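Local coordinates for RNA-binding protein Smaug (Drosophila melanogaster, PDB 1OXJ) that binds RNA, recognising it through its SAM domain, which is joined to a PHAT domain in the same RNA-binding fragment, at residues W13-F26 / V45-I59. Sequence-based numbering, arbitrary orientation.
Sequences WLKSLRLHKYIELF and VGVTKGASHKLALCI
Tyr-22 lays one face of its ring against Val-47, whose CG1 stands 4.0 Å from the ring centroid in a CH-pi contact; Lys-21 CG lies over the opposite face. Ala-51 CB comes obliquely to Tyr-22 CE1 (3.6 Å) and also meets Leu-19 CD2, so one methyl touches both residues. With CG opposite the backbone N (chi1 -176°), Leu-55 brings CD2 to the edge of the Phe-26 ring at CZ (4.0 Å). Farther along the helix, Ile-59 CD1 reaches the Trp-13 ring edge at CH2, and Cys-58 SG sits 3.6 Å from Leu-17 CD1, a methyl that itself rests on a face of the Trp-13 indole.

Polar links join the two segments at Lys-54 and at Tyr-22. Lys-54, fully extended, passes its CD by Leu-19 CD1 and donates from NZ to Leu-17 O (2.7 Å), tilted 24° from the carbonyl plane; water 1 ties the same NZ to Arg-18 O, so the ammonium group holds the Schellman turn that ends helix 10-16 both directly and through a water. At the other end, the Tyr-22 hydroxyl receives a weak but straight bond from Thr-48 N (3.4 Å, 172°), and water 3 joins it to Gly-46 O. Thr-48 OG1 caps helix 49-77 by accepting from Ala-51 N.

Within the all-helical SAM domain, the contact packs the end of helix 10-16 and the following 3-10 turns against the start of the long helix 49-77. Helix 39-44 borders it through Leu-42, which touches both Leu-25 and Ser-52, while Thr-96 and Pro-97 adjoin Trp-13.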
loop_
_atom_site.group_PDB
_atom_site.type_symbol
_atom_site.label_atom_id
_atom_site.label_comp_id
_atom_site.label_asym_id
_atom_site.label_seq_id
_atom_site.Cartn_x
_atom_site.Cartn_y
_atom_site.Cartn_z
ATOM N N TRP A 13 -4.417 4.619 8.054
ATOM C CA TRP A 13 -2.971 4.627 7.857
ATOM C C TRP A 13 -2.282 5.141 9.118
ATOM O O TRP A 13 -1.357 4.515 9.628
ATOM C CB TRP A 13 -2.605 5.511 6.654
ATOM C CG TRP A 13 -1.121 5.567 6.367
ATOM C CD1 TRP A 13 -0.295 4.510 6.105
ATOM C CD2 TRP A 13 -0.312 6.747 6.255
ATOM N NE1 TRP A 13 0.983 4.961 5.830
ATOM C CE2 TRP A 13 0.997 6.328 5.915
ATOM C CE3 TRP A 13 -0.567 8.119 6.406
ATOM C CZ2 TRP A 13 2.050 7.234 5.721
ATOM C CZ3 TRP A 13 0.482 9.020 6.214
ATOM C CH2 TRP A 13 1.773 8.568 5.875
ATOM N N LEU A 14 -2.731 6.286 9.623
ATOM C CA LEU A 14 -2.135 6.847 10.832
ATOM C C LEU A 14 -2.226 5.872 12.009
ATOM O O LEU A 14 -1.282 5.738 12.793
ATOM C CB LEU A 14 -2.819 8.157 11.205
ATOM C CG LEU A 14 -2.605 9.325 10.243
ATOM C CD1 LEU A 14 -3.385 10.541 10.751
ATOM C CD2 LEU A 14 -1.126 9.647 10.155
ATOM N N LYS A 15 -3.376 5.222 12.147
ATOM C CA LYS A 15 -3.568 4.249 13.217
ATOM C C LYS A 15 -2.530 3.131 13.101
ATOM O O LYS A 15 -2.061 2.591 14.110
ATOM C CB LYS A 15 -4.983 3.653 13.142
ATOM C CG LYS A 15 -6.079 4.586 13.648
ATOM C CD LYS A 15 -7.467 4.016 13.400
ATOM C CE LYS A 15 -8.551 4.877 14.039
ATOM N NZ LYS A 15 -9.919 4.360 13.727
ATOM N N SER A 16 -2.154 2.797 11.868
ATOM C CA SER A 16 -1.184 1.730 11.645
ATOM C C SER A 16 0.237 2.122 12.038
ATOM O O SER A 16 1.089 1.257 12.251
ATOM C CB SER A 16 -1.210 1.281 10.175
ATOM O OG SER A 16 -0.467 2.153 9.340
ATOM N N LEU A 17 0.485 3.424 12.145
ATOM C CA LEU A 17 1.806 3.943 12.496
ATOM C C LEU A 17 1.833 4.471 13.928
ATOM O O LEU A 17 2.842 5.023 14.374
ATOM C CB LEU A 17 2.179 5.096 11.561
ATOM C CG LEU A 17 2.065 4.920 10.044
ATOM C CD1 LEU A 17 2.326 6.267 9.375
ATOM C CD2 LEU A 17 3.049 3.882 9.558
ATOM N N ARG A 18 0.717 4.314 14.633
ATOM C CA ARG A 18 0.584 4.806 15.992
ATOM C C ARG A 18 0.726 6.325 16.016
ATOM O O ARG A 18 1.369 6.895 16.903
ATOM C CB ARG A 18 1.622 4.155 16.914
ATOM C CG ARG A 18 1.343 2.679 17.187
ATOM C CD ARG A 18 2.051 2.209 18.455
ATOM N NE ARG A 18 1.692 3.030 19.613
ATOM C CZ ARG A 18 0.459 3.147 20.102
ATOM N NH1 ARG A 18 -0.553 2.495 19.541
ATOM N NH2 ARG A 18 0.233 3.928 21.151
ATOM N N LEU A 19 0.110 6.974 15.033
ATOM C CA LEU A 19 0.156 8.427 14.920
ATOM C C LEU A 19 -1.227 9.033 14.699
ATOM O O LEU A 19 -1.338 10.179 14.252
ATOM C CB LEU A 19 1.078 8.836 13.761
ATOM C CG LEU A 19 2.577 8.621 13.971
ATOM C CD1 LEU A 19 3.317 8.769 12.643
ATOM C CD2 LEU A 19 3.088 9.632 15.002
ATOM N N HIS A 20 -2.277 8.282 15.017
ATOM C CA HIS A 20 -3.630 8.780 14.817
ATOM C C HIS A 20 -3.917 10.006 15.677
ATOM O O HIS A 20 -4.915 10.694 15.483
ATOM C CB HIS A 20 -4.656 7.675 15.075
ATOM C CG HIS A 20 -6.041 8.028 14.626
ATOM N ND1 HIS A 20 -6.938 8.698 15.430
ATOM C CD2 HIS A 20 -6.665 7.848 13.437
ATOM C CE1 HIS A 20 -8.053 8.915 14.756
ATOM N NE2 HIS A 20 -7.913 8.411 13.543
ATOM N N LYS A 21 -3.031 10.281 16.625
ATOM C CA LYS A 21 -3.165 11.459 17.474
ATOM C C LYS A 21 -3.188 12.699 16.570
ATOM O O LYS A 21 -3.778 13.726 16.913
ATOM C CB LYS A 21 -1.963 11.532 18.421
ATOM C CG LYS A 21 -1.751 12.851 19.104
ATOM C CD LYS A 21 -0.402 12.839 19.840
ATOM C CE LYS A 21 -0.106 14.179 20.486
ATOM N NZ LYS A 21 1.184 14.174 21.240
ATOM N N TYR A 22 -2.548 12.591 15.408
ATOM C CA TYR A 22 -2.472 13.714 14.478
ATOM C C TYR A 22 -3.473 13.702 13.330
ATOM O O TYR A 22 -3.278 14.394 12.340
ATOM C CB TYR A 22 -1.055 13.817 13.920
ATOM C CG TYR A 22 -0.036 14.126 15.000
ATOM C CD1 TYR A 22 0.749 13.117 15.572
ATOM C CD2 TYR A 22 0.083 15.413 15.499
ATOM C CE1 TYR A 22 1.633 13.398 16.626
ATOM C CE2 TYR A 22 0.953 15.707 16.552
ATOM C CZ TYR A 22 1.722 14.699 17.110
ATOM O OH TYR A 22 2.571 15.012 18.153
ATOM N N ILE A 23 -4.554 12.941 13.465
ATOM C CA ILE A 23 -5.564 12.882 12.402
ATOM C C ILE A 23 -6.076 14.266 11.971
ATOM O O ILE A 23 -6.265 14.526 10.776
ATOM C CB ILE A 23 -6.783 12.010 12.839
ATOM C CG1 ILE A 23 -7.791 11.891 11.695
ATOM C CG2 ILE A 23 -7.470 12.637 14.034
ATOM C CD1 ILE A 23 -7.277 11.130 10.489
ATOM N N GLU A 24 -6.301 15.164 12.929
ATOM C CA GLU A 24 -6.818 16.496 12.602
ATOM C C GLU A 24 -5.910 17.358 11.735
ATOM O O GLU A 24 -6.381 18.266 11.046
ATOM C CB GLU A 24 -7.157 17.263 13.879
ATOM C CG GLU A 24 -8.336 16.687 14.651
ATOM C CD GLU A 24 -9.590 16.590 13.811
ATOM O OE1 GLU A 24 -9.951 17.588 13.155
ATOM O OE2 GLU A 24 -10.224 15.514 13.809
ATOM N N LEU A 25 -4.612 17.081 11.769
ATOM C CA LEU A 25 -3.661 17.840 10.975
ATOM C C LEU A 25 -3.981 17.740 9.486
ATOM O O LEU A 25 -3.715 18.679 8.729
ATOM C CB LEU A 25 -2.241 17.328 11.218
ATOM C CG LEU A 25 -1.184 17.834 10.234
ATOM C CD1 LEU A 25 -1.130 19.356 10.289
ATOM C CD2 LEU A 25 0.156 17.234 10.576
ATOM N N PHE A 26 -4.562 16.610 9.082
ATOM C CA PHE A 26 -4.895 16.348 7.675
ATOM C C PHE A 26 -6.282 16.811 7.209
ATOM O O PHE A 26 -6.621 16.674 6.034
ATOM C CB PHE A 26 -4.732 14.847 7.388
ATOM C CG PHE A 26 -3.346 14.331 7.649
ATOM C CD1 PHE A 26 -2.911 14.086 8.958
ATOM C CD2 PHE A 26 -2.451 14.149 6.598
ATOM C CE1 PHE A 26 -1.607 13.671 9.211
ATOM C CE2 PHE A 26 -1.132 13.733 6.839
ATOM C CZ PHE A 26 -0.710 13.495 8.144
ATOM N N VAL A 45 4.147 23.302 13.326
ATOM C CA VAL A 45 2.721 23.348 13.633
ATOM C C VAL A 45 2.314 22.557 14.876
ATOM O O VAL A 45 1.172 22.133 15.006
ATOM C CB VAL A 45 1.862 22.907 12.417
ATOM C CG1 VAL A 45 2.050 23.901 11.268
ATOM C CG2 VAL A 45 2.262 21.518 11.962
ATOM N N GLY A 46 3.254 22.350 15.794
ATOM C CA GLY A 46 2.907 21.667 17.030
ATOM C C GLY A 46 3.125 20.175 17.183
ATOM O O GLY A 46 2.783 19.618 18.228
ATOM N N VAL A 47 3.660 19.517 16.159
ATOM C CA VAL A 47 3.936 18.084 16.236
ATOM C C VAL A 47 5.256 17.898 16.991
ATOM O O VAL A 47 6.217 18.620 16.744
ATOM C CB VAL A 47 4.077 17.461 14.825
ATOM C CG1 VAL A 47 4.334 15.970 14.933
ATOM C CG2 VAL A 47 2.816 17.717 14.010
ATOM N N THR A 48 5.306 16.943 17.913
ATOM C CA THR A 48 6.530 16.705 18.677
ATOM C C THR A 48 7.689 16.376 17.731
ATOM O O THR A 48 7.477 15.871 16.636
ATOM C CB THR A 48 6.362 15.531 19.655
ATOM O OG1 THR A 48 6.334 14.299 18.919
ATOM C CG2 THR A 48 5.063 15.673 20.435
ATOM N N LYS A 49 8.917 16.656 18.160
ATOM C CA LYS A 49 10.087 16.387 17.328
ATOM C C LYS A 49 10.176 14.916 16.960
ATOM O O LYS A 49 10.630 14.568 15.871
ATOM C CB LYS A 49 11.368 16.811 18.053
ATOM C CG LYS A 49 11.439 16.337 19.491
ATOM C CD LYS A 49 11.311 17.512 20.463
ATOM C CE LYS A 49 9.960 18.216 20.336
ATOM N NZ LYS A 49 8.845 17.314 20.712
ATOM N N GLY A 50 9.740 14.054 17.870
ATOM C CA GLY A 50 9.785 12.628 17.603
ATOM C C GLY A 50 8.812 12.224 16.508
ATOM O O GLY A 50 9.190 11.559 15.543
ATOM N N ALA A 51 7.555 12.628 16.662
ATOM C CA ALA A 51 6.530 12.305 15.677
ATOM C C ALA A 51 6.791 13.045 14.365
ATOM O O ALA A 51 6.449 12.549 13.293
ATOM C CB ALA A 51 5.154 12.657 16.224
ATOM N N SER A 52 7.402 14.224 14.446
ATOM C CA SER A 52 7.708 14.990 13.238
ATOM C C SER A 52 8.677 14.177 12.395
ATOM O O SER A 52 8.483 14.001 11.191
ATOM C CB SER A 52 8.346 16.341 13.588
ATOM O OG SER A 52 7.409 17.221 14.191
ATOM N N HIS A 53 9.725 13.673 13.041
ATOM C CA HIS A 53 10.719 12.870 12.347
ATOM C C HIS A 53 10.107 11.582 11.794
ATOM O O HIS A 53 10.311 11.239 10.634
ATOM C CB HIS A 53 11.879 12.527 13.291
ATOM C CG HIS A 53 12.982 11.761 12.629
ATOM N ND1 HIS A 53 13.674 12.247 11.539
ATOM C CD2 HIS A 53 13.494 10.534 12.883
ATOM C CE1 HIS A 53 14.563 11.350 11.150
ATOM N NE2 HIS A 53 14.474 10.301 11.949
ATOM N N LYS A 54 9.348 10.873 12.625
ATOM C CA LYS A 54 8.737 9.626 12.193
ATOM C C LYS A 54 7.752 9.810 11.040
ATOM O O LYS A 54 7.799 9.074 10.057
ATOM C CB LYS A 54 8.026 8.948 13.361
ATOM C CG LYS A 54 7.475 7.580 13.013
ATOM C CD LYS A 54 6.707 7.005 14.190
ATOM C CE LYS A 54 6.238 5.591 13.910
ATOM N NZ LYS A 54 5.473 5.043 15.064
ATOM N N LEU A 55 6.864 10.789 11.157
ATOM C CA LEU A 55 5.889 11.028 10.099
ATOM C C LEU A 55 6.593 11.484 8.825
ATOM O O LEU A 55 6.215 11.091 7.722
ATOM C CB LEU A 55 4.856 12.070 10.547
ATOM C CG LEU A 55 3.705 12.356 9.574
ATOM C CD1 LEU A 55 3.051 11.058 9.125
ATOM C CD2 LEU A 55 2.686 13.254 10.262
ATOM N N ALA A 56 7.633 12.298 8.970
ATOM C CA ALA A 56 8.363 12.765 7.799
ATOM C C ALA A 56 8.980 11.561 7.093
ATOM O O ALA A 56 8.995 11.494 5.867
ATOM C CB ALA A 56 9.450 13.758 8.212
ATOM N N LEU A 57 9.487 10.614 7.876
ATOM C CA LEU A 57 10.088 9.403 7.319
ATOM C C LEU A 57 9.039 8.578 6.586
ATOM O O LEU A 57 9.302 8.034 5.514
ATOM C CB LEU A 57 10.703 8.546 8.427
ATOM C CG LEU A 57 11.967 9.070 9.106
ATOM C CD1 LEU A 57 12.427 8.056 10.150
ATOM C CD2 LEU A 57 13.054 9.302 8.061
ATOM N N CYS A 58 7.850 8.484 7.172
ATOM C CA CYS A 58 6.766 7.721 6.563
ATOM C C CYS A 58 6.323 8.363 5.256
ATOM O O CYS A 58 6.037 7.663 4.285
ATOM C CB CYS A 58 5.580 7.613 7.530
ATOM S SG CYS A 58 5.918 6.596 8.982
ATOM N N ILE A 59 6.266 9.694 5.234
ATOM C CA ILE A 59 5.875 10.420 4.027
ATOM C C ILE A 59 6.935 10.179 2.951
ATOM O O ILE A 59 6.620 10.009 1.768
ATOM C CB ILE A 59 5.747 11.942 4.320
ATOM C CG1 ILE A 59 4.574 12.194 5.275
ATOM C CG2 ILE A 59 5.564 12.723 3.028
ATOM C CD1 ILE A 59 3.194 12.017 4.650
HETATM O O HOH W 1 4.367 6.787 16.933
HETATM O O HOH W 2 3.304 13.027 19.949
HETATM O O HOH W 3 2.088 17.287 19.208
#